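Local coordinates for putative capsid protein of prophage (Escherichia coli CFT073, PDB 3BQW) that probably serves as a major capsid protein, a shell-forming subunit of the kind that builds the heads of tailed phages, at residues 115-118 with 119-123; 8-11 with 12-15. All coordinates share one frame; numbering follows the deposited sequence.

Interaction 1 (115-118 with 119-123); sequences YRRM and RLITG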
ATOM      1  N   TYR A 115     -28.873   6.093 -14.714  1.00 40.13           N
ATOM      2  CA  TYR A 115     -28.449   6.388 -13.352  1.00 38.76           C
ATOM      3  C   TYR A 115     -27.896   5.133 -12.687  1.00 36.98           C
ATOM      4  O   TYR A 115     -26.879   5.194 -12.003  1.00 35.97           O
ATOM      5  CB  TYR A 115     -29.611   6.933 -12.516  1.00 39.27           C
ATOM      6  CG  TYR A 115     -29.174   7.309 -11.124  1.00 39.99           C
ATOM      7  CD1 TYR A 115     -28.551   8.534 -10.886  1.00 41.39           C
ATOM      8  CD2 TYR A 115     -29.350   6.435 -10.048  1.00 39.50           C
ATOM      9  CE1 TYR A 115     -28.123   8.884  -9.608  1.00 41.20           C
ATOM     10  CE2 TYR A 115     -28.927   6.774  -8.776  1.00 40.23           C
ATOM     11  CZ  TYR A 115     -28.307   7.997  -8.559  1.00 40.70           C
ATOM     12  OH  TYR A 115     -27.894   8.355  -7.288  1.00 40.77           O
ATOM     13  N   ARG A 116     -28.576   4.014 -12.924  1.00 34.88           N
ATOM     14  CA  ARG A 116     -28.200   2.731 -12.375  1.00 34.08           C
ATOM     15  C   ARG A 116     -26.906   2.196 -12.981  1.00 32.83           C
ATOM     16  O   ARG A 116     -26.106   1.626 -12.273  1.00 31.68           O
ATOM     17  CB  ARG A 116     -29.310   1.716 -12.589  1.00 33.83           C
ATOM     18  CG  ARG A 116     -30.628   2.069 -11.913  1.00 35.38           C
ATOM     19  CD  ARG A 116     -31.690   1.114 -12.387  1.00 36.50           C
ATOM     20  NE  ARG A 116     -31.322  -0.245 -12.019  1.00 37.31           N
ATOM     21  CZ  ARG A 116     -31.495  -0.759 -10.807  1.00 38.20           C
ATOM     22  NH1 ARG A 116     -32.054  -0.023  -9.842  1.00 38.87           N
ATOM     23  NH2 ARG A 116     -31.102  -2.011 -10.551  1.00 38.08           N
ATOM     24  N   ARG A 117     -26.717   2.356 -14.289  1.00 32.33           N
ATOM     25  CA  ARG A 117     -25.454   1.953 -14.910  1.00 32.39           C
ATOM     26  C   ARG A 117     -24.326   2.774 -14.293  1.00 30.89           C
ATOM     27  O   ARG A 117     -23.290   2.221 -13.936  1.00 29.84           O
ATOM     28  CB  ARG A 117     -25.475   2.096 -16.442  1.00 32.52           C
ATOM     29  CG  ARG A 117     -25.990   0.849 -17.189  1.00 34.05           C
ATOM     30  CD  ARG A 117     -26.077   1.060 -18.723  1.00 34.95           C
ATOM     31  NE  ARG A 117     -24.767   1.391 -19.309  1.00 38.03           N
ATOM     32  CZ  ARG A 117     -24.336   2.619 -19.607  1.00 39.07           C
ATOM     33  NH1 ARG A 117     -25.116   3.682 -19.449  1.00 40.86           N
ATOM     34  NH2 ARG A 117     -23.121   2.784 -20.121  1.00 38.74           N
ATOM     35  N   MET A 118     -24.564   4.077 -14.132  1.00 30.08           N
ATOM     36  CA  MET A 118     -23.580   4.988 -13.545  1.00 30.12           C
ATOM     37  C   MET A 118     -23.186   4.562 -12.146  1.00 28.44           C
ATOM     38  O   MET A 118     -22.017   4.600 -11.808  1.00 27.68           O
ATOM     39  CB  MET A 118     -24.112   6.424 -13.449  1.00 30.33           C
ATOM     40  CG  MET A 118     -24.442   7.105 -14.760  1.00 34.82           C
ATOM     41  SD  MET A 118     -23.068   7.403 -15.840  1.00 38.93           S
ATOM     42  CE  MET A 118     -21.684   7.335 -14.637  1.00 36.48           C
ATOM     43  N   ARG A 119     -24.172   4.196 -11.330  1.00 27.67           N
ATOM     44  CA  ARG A 119     -23.913   3.671  -9.988  1.00 27.56           C
ATOM     45  C   ARG A 119     -23.036   2.431 -10.009  1.00 26.24           C
ATOM     46  O   ARG A 119     -22.144   2.288  -9.174  1.00 26.88           O
ATOM     47  CB  ARG A 119     -25.209   3.313  -9.268  1.00 28.25           C
ATOM     48  CG  ARG A 119     -26.095   4.493  -8.958  1.00 31.17           C
ATOM     49  CD  ARG A 119     -25.478   5.436  -7.927  1.00 36.26           C
ATOM     50  NE  ARG A 119     -25.078   4.768  -6.680  1.00 38.10           N
ATOM     51  CZ  ARG A 119     -25.902   4.442  -5.685  1.00 39.65           C
ATOM     52  NH1 ARG A 119     -27.205   4.658  -5.774  1.00 42.81           N
ATOM     53  NH2 ARG A 119     -25.421   3.871  -4.599  1.00 40.84           N
ATOM     54  N   LEU A 120     -23.309   1.516 -10.930  1.00 25.04           N
ATOM     55  CA  LEU A 120     -22.513   0.284 -11.038  1.00 24.22           C
ATOM     56  C   LEU A 120     -21.108   0.553 -11.541  1.00 23.11           C
ATOM     57  O   LEU A 120     -20.155  -0.061 -11.057  1.00 22.24           O
ATOM     58  CB  LEU A 120     -23.206  -0.734 -11.933  1.00 24.27           C
ATOM     59  CG  LEU A 120     -24.550  -1.241 -11.392  1.00 25.90           C
ATOM     60  CD1 LEU A 120     -25.217  -2.133 -12.405  1.00 27.43           C
ATOM     61  CD2 LEU A 120     -24.377  -1.943 -10.089  1.00 25.29           C
ATOM     62  N   ILE A 121     -20.988   1.481 -12.502  1.00 22.41           N
ATOM     63  CA  ILE A 121     -19.713   1.834 -13.096  1.00 22.62           C
ATOM     64  C   ILE A 121     -18.810   2.467 -12.045  1.00 23.12           C
ATOM     65  O   ILE A 121     -17.671   2.023 -11.857  1.00 23.31           O
ATOM     66  CB  ILE A 121     -19.870   2.769 -14.317  1.00 23.32           C
ATOM     67  CG1 ILE A 121     -20.416   1.980 -15.520  1.00 22.44           C
ATOM     68  CG2 ILE A 121     -18.535   3.430 -14.674  1.00 23.13           C
ATOM     69  CD1 ILE A 121     -21.045   2.837 -16.581  1.00 22.92           C
ATOM     70  N   THR A 122     -19.339   3.458 -11.333  1.00 22.94           N
ATOM     71  CA  THR A 122     -18.587   4.185 -10.328  1.00 23.17           C
ATOM     72  C   THR A 122     -18.274   3.285  -9.137  1.00 24.00           C
ATOM     73  O   THR A 122     -17.178   3.368  -8.540  1.00 23.51           O
ATOM     74  CB  THR A 122     -19.343   5.444  -9.854  1.00 23.88           C
ATOM     75  OG1 THR A 122     -20.684   5.114  -9.469  1.00 23.30           O
ATOM     76  CG2 THR A 122     -19.388   6.538 -10.968  1.00 21.68           C
ATOM     77  N   GLY A 123     -19.225   2.414  -8.789  1.00 23.89           N
ATOM     78  CA  GLY A 123     -18.998   1.437  -7.722  1.00 23.19           C
ATOM     79  C   GLY A 123     -17.845   0.500  -8.029  1.00 23.07           C
ATOM     80  O   GLY A 123     -17.019   0.214  -7.164  1.00 24.11           O
TER

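Interaction 2 (8-11 with 12-15); sequences LNTN and QLFA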
ATOM      1  N   LEU A   8     -19.452   5.039 -21.556  1.00 35.85           N
ATOM      2  CA  LEU A   8     -18.912   6.330 -21.160  1.00 35.22           C
ATOM      3  C   LEU A   8     -17.518   6.434 -21.708  1.00 34.53           C
ATOM      4  O   LEU A   8     -16.779   5.464 -21.688  1.00 34.54           O
ATOM      5  CB  LEU A   8     -18.856   6.480 -19.638  1.00 35.25           C
ATOM      6  CG  LEU A   8     -20.184   6.406 -18.872  1.00 35.68           C
ATOM      7  CD1 LEU A   8     -19.942   6.791 -17.431  1.00 33.25           C
ATOM      8  CD2 LEU A   8     -21.249   7.289 -19.546  1.00 33.84           C
ATOM      9  N   ASN A   9     -17.157   7.607 -22.206  1.00 33.95           N
ATOM     10  CA  ASN A   9     -15.794   7.821 -22.629  1.00 33.94           C
ATOM     11  C   ASN A   9     -14.927   8.181 -21.425  1.00 33.39           C
ATOM     12  O   ASN A   9     -15.414   8.399 -20.312  1.00 32.87           O
ATOM     13  CB  ASN A   9     -15.704   8.861 -23.756  1.00 34.32           C
ATOM     14  CG  ASN A   9     -16.202  10.237 -23.345  1.00 35.14           C
ATOM     15  OD1 ASN A   9     -15.803  10.779 -22.312  1.00 36.84           O
ATOM     16  ND2 ASN A   9     -17.069  10.820 -24.175  1.00 35.27           N
ATOM     17  N   THR A  10     -13.633   8.238 -21.658  1.00 33.16           N
ATOM     18  CA  THR A  10     -12.702   8.255 -20.563  1.00 33.24           C
ATOM     19  C   THR A  10     -12.633   9.613 -19.857  1.00 32.49           C
ATOM     20  O   THR A  10     -12.393   9.655 -18.666  1.00 32.03           O
ATOM     21  CB  THR A  10     -11.357   7.594 -20.982  1.00 34.13           C
ATOM     22  OG1 THR A  10     -11.510   6.150 -20.856  1.00 34.63           O
ATOM     23  CG2 THR A  10     -10.190   8.072 -20.107  1.00 32.85           C
ATOM     24  N   ASN A  11     -12.914  10.707 -20.553  1.00 32.33           N
ATOM     25  CA  ASN A  11     -13.112  11.993 -19.872  1.00 32.41           C
ATOM     26  C   ASN A  11     -14.237  11.917 -18.838  1.00 31.79           C
ATOM     27  O   ASN A  11     -14.149  12.522 -17.774  1.00 31.48           O
ATOM     28  CB  ASN A  11     -13.442  13.105 -20.864  1.00 32.81           C
ATOM     29  CG  ASN A  11     -12.282  13.472 -21.759  1.00 34.51           C
ATOM     30  OD1 ASN A  11     -11.119  13.146 -21.499  1.00 40.16           O
ATOM     31  ND2 ASN A  11     -12.597  14.181 -22.825  1.00 38.28           N
ATOM     32  N   GLN A  12     -15.290  11.179 -19.161  1.00 31.43           N
ATOM     33  CA  GLN A  12     -16.436  11.013 -18.253  1.00 31.93           C
ATOM     34  C   GLN A  12     -16.050  10.202 -17.025  1.00 30.74           C
ATOM     35  O   GLN A  12     -16.408  10.534 -15.891  1.00 30.88           O
ATOM     36  CB  GLN A  12     -17.626  10.390 -19.007  1.00 31.43           C
ATOM     37  CG  GLN A  12     -18.218  11.369 -20.051  1.00 34.42           C
ATOM     38  CD  GLN A  12     -19.057  10.707 -21.168  1.00 35.09           C
ATOM     39  OE1 GLN A  12     -19.627   9.626 -21.000  1.00 40.31           O
ATOM     40  NE2 GLN A  12     -19.130  11.375 -22.306  1.00 38.90           N
ATOM     41  N   LEU A  13     -15.277   9.152 -17.249  1.00 30.15           N
ATOM     42  CA  LEU A  13     -14.748   8.342 -16.149  1.00 29.14           C
ATOM     43  C   LEU A  13     -13.700   9.094 -15.310  1.00 28.61           C
ATOM     44  O   LEU A  13     -13.697   8.980 -14.082  1.00 28.40           O
ATOM     45  CB  LEU A  13     -14.174   7.035 -16.697  1.00 29.54           C
ATOM     46  CG  LEU A  13     -15.077   6.173 -17.595  1.00 29.21           C
ATOM     47  CD1 LEU A  13     -14.279   5.040 -18.192  1.00 30.27           C
ATOM     48  CD2 LEU A  13     -16.279   5.641 -16.859  1.00 29.31           C
ATOM     49  N   PHE A  14     -12.816   9.859 -15.949  1.00 28.27           N
ATOM     50  CA  PHE A  14     -11.856  10.706 -15.209  1.00 29.15           C
ATOM     51  C   PHE A  14     -12.530  11.790 -14.359  1.00 29.60           C
ATOM     52  O   PHE A  14     -12.028  12.142 -13.298  1.00 29.99           O
ATOM     53  CB  PHE A  14     -10.849  11.389 -16.147  1.00 29.69           C
ATOM     54  CG  PHE A  14      -9.630  10.557 -16.455  1.00 29.42           C
ATOM     55  CD1 PHE A  14      -9.327  10.207 -17.753  1.00 29.94           C
ATOM     56  CD2 PHE A  14      -8.794  10.127 -15.435  1.00 30.13           C
ATOM     57  CE1 PHE A  14      -8.191   9.432 -18.024  1.00 30.62           C
ATOM     58  CE2 PHE A  14      -7.683   9.361 -15.697  1.00 29.90           C
ATOM     59  CZ  PHE A  14      -7.379   9.015 -16.993  1.00 30.68           C
ATOM     60  N   ALA A  15     -13.652  12.317 -14.829  1.00 29.99           N
ATOM     61  CA  ALA A  15     -14.447  13.294 -14.066  1.00 30.69           C
ATOM     62  C   ALA A  15     -14.830  12.744 -12.695  1.00 31.22           C
ATOM     63  O   ALA A  15     -14.829  13.472 -11.713  1.00 31.74           O
ATOM     64  CB  ALA A  15     -15.716  13.702 -14.858  1.00 29.84           C
TER

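Interaction 1 (115-118 with 119-123)
Tyr115 and Arg119, one helical turn apart, run side by side in the same direction, the arginine's methylene chain laid along the phenol ring. The nearest approach is Arg119 CG to Tyr115 CE2, 3.6 Å, and CD continues the contact toward Tyr115 OH. The chain of Arg119 folds twice, at chi2 (-67°) and chi3 (-54°), and the guanidinium ends with its plane 70° from that of the ring, so no stack forms. One turn on, Thr122 returns its hydroxyl to the backbone: OG1 donates to Met118 O at 2.7 Å, while Thr122 N reaches the same oxygen at 2.9 Å from the opposite face of the carbonyl plane. On another side of the helix, Ile121 CD1 lies over one face of the Arg117 guanidinium, 4.1 Å from NH2. Further out, Glu105 makes a salt bridge with Arg119, whose NH2 also bonds to Met100 O; Glu327 pairs with Arg117. These arginines thus tie the start of the long helix 113-146 to neighbouring loops and strands, with their charge probably offset by the two glutamates, and Met118 O takes both donors of Thr122, satisfying the hydroxyl proton within the helix and fixing the threonine's rotation.

Interaction 2 (8-11 with 12-15)
Asn9 receives Gln12 N on its side-chain oxygen, OD1, at 3.2 Å, with an N-H...O angle of 149°. The reciprocal bond is weak: Asn9 N to Gln12 OE1 spans 3.4 Å. The Asn9 side chain stands between its own backbone N and carbonyl carbon (chi1 62°), which turns OD1 back over the first turn of the helix. Behind it, Asn9 O takes Leu13 N at 3.2 Å, and Phe14 N and Ala15 N continue the helical bonding to Thr10 O and Asn11 O. Together the two side-chain bonds make a capping box, with Asn9 as the N-cap of helix 10-17 near the amino terminus of the chain; each side chain serves the other residue's backbone N-H. The Asn9 and Gln12 side chains cross at about a right angle, with their amide planes 54° apart. As modelled, their nitrogens, Asn9 ND2 and Gln12 NE2, face each other as two donors, which leaves the Gln12 amide orientation, and with it the weak second arm of the box, doubtful; the bond to Asn9 OD1 supports the Asn9 orientation. Beside the box, Leu8 crosses the Gln12 side chain, its CB also meeting Leu13 CD2 at 3.9 Å. This leucine pair faces helix 113-146, where Leu8 touches Met118 and Leu13 touches Ile121 and Met125. Thr10 has its methyl anti to the backbone N, which directs CG2 obliquely to the Phe14 ring, 3.2 Å from CE1, a tight approach. Its hydroxyl oxygen, OG1, is hydrogen-bonded to Pro315 O on strand 314-319, and Leu13 and Phe14 both pack against the Pro315 side chain, while Asn9, Asn11, Gln12 and Ala15 lie on the exposed side.

Interactions 1 and 2, each at or near the start of a helix, have centres about 13 Å apart and meet directly through apolar side chains. Met118 CE lies 3.3 Å from Leu8 CD1, a short approach that leaves the position of the methionine methyl somewhat doubtful, and Ile121 CG2 lies 3.8 Å from Leu13 CD2. A longer contact, Ile121 CD1 to Leu8 CD1 at 4.2 Å, joins the two pairs. Helix 10-17 therefore packs on the beginning of helix 113-146, although about a hundred residues separate them in sequence. Strand 314-319 touches both: Asn317 meets Arg117 and Ile121 of residues 115-123 as well as Leu8, so three distant parts of the chain come together here, away from its centre.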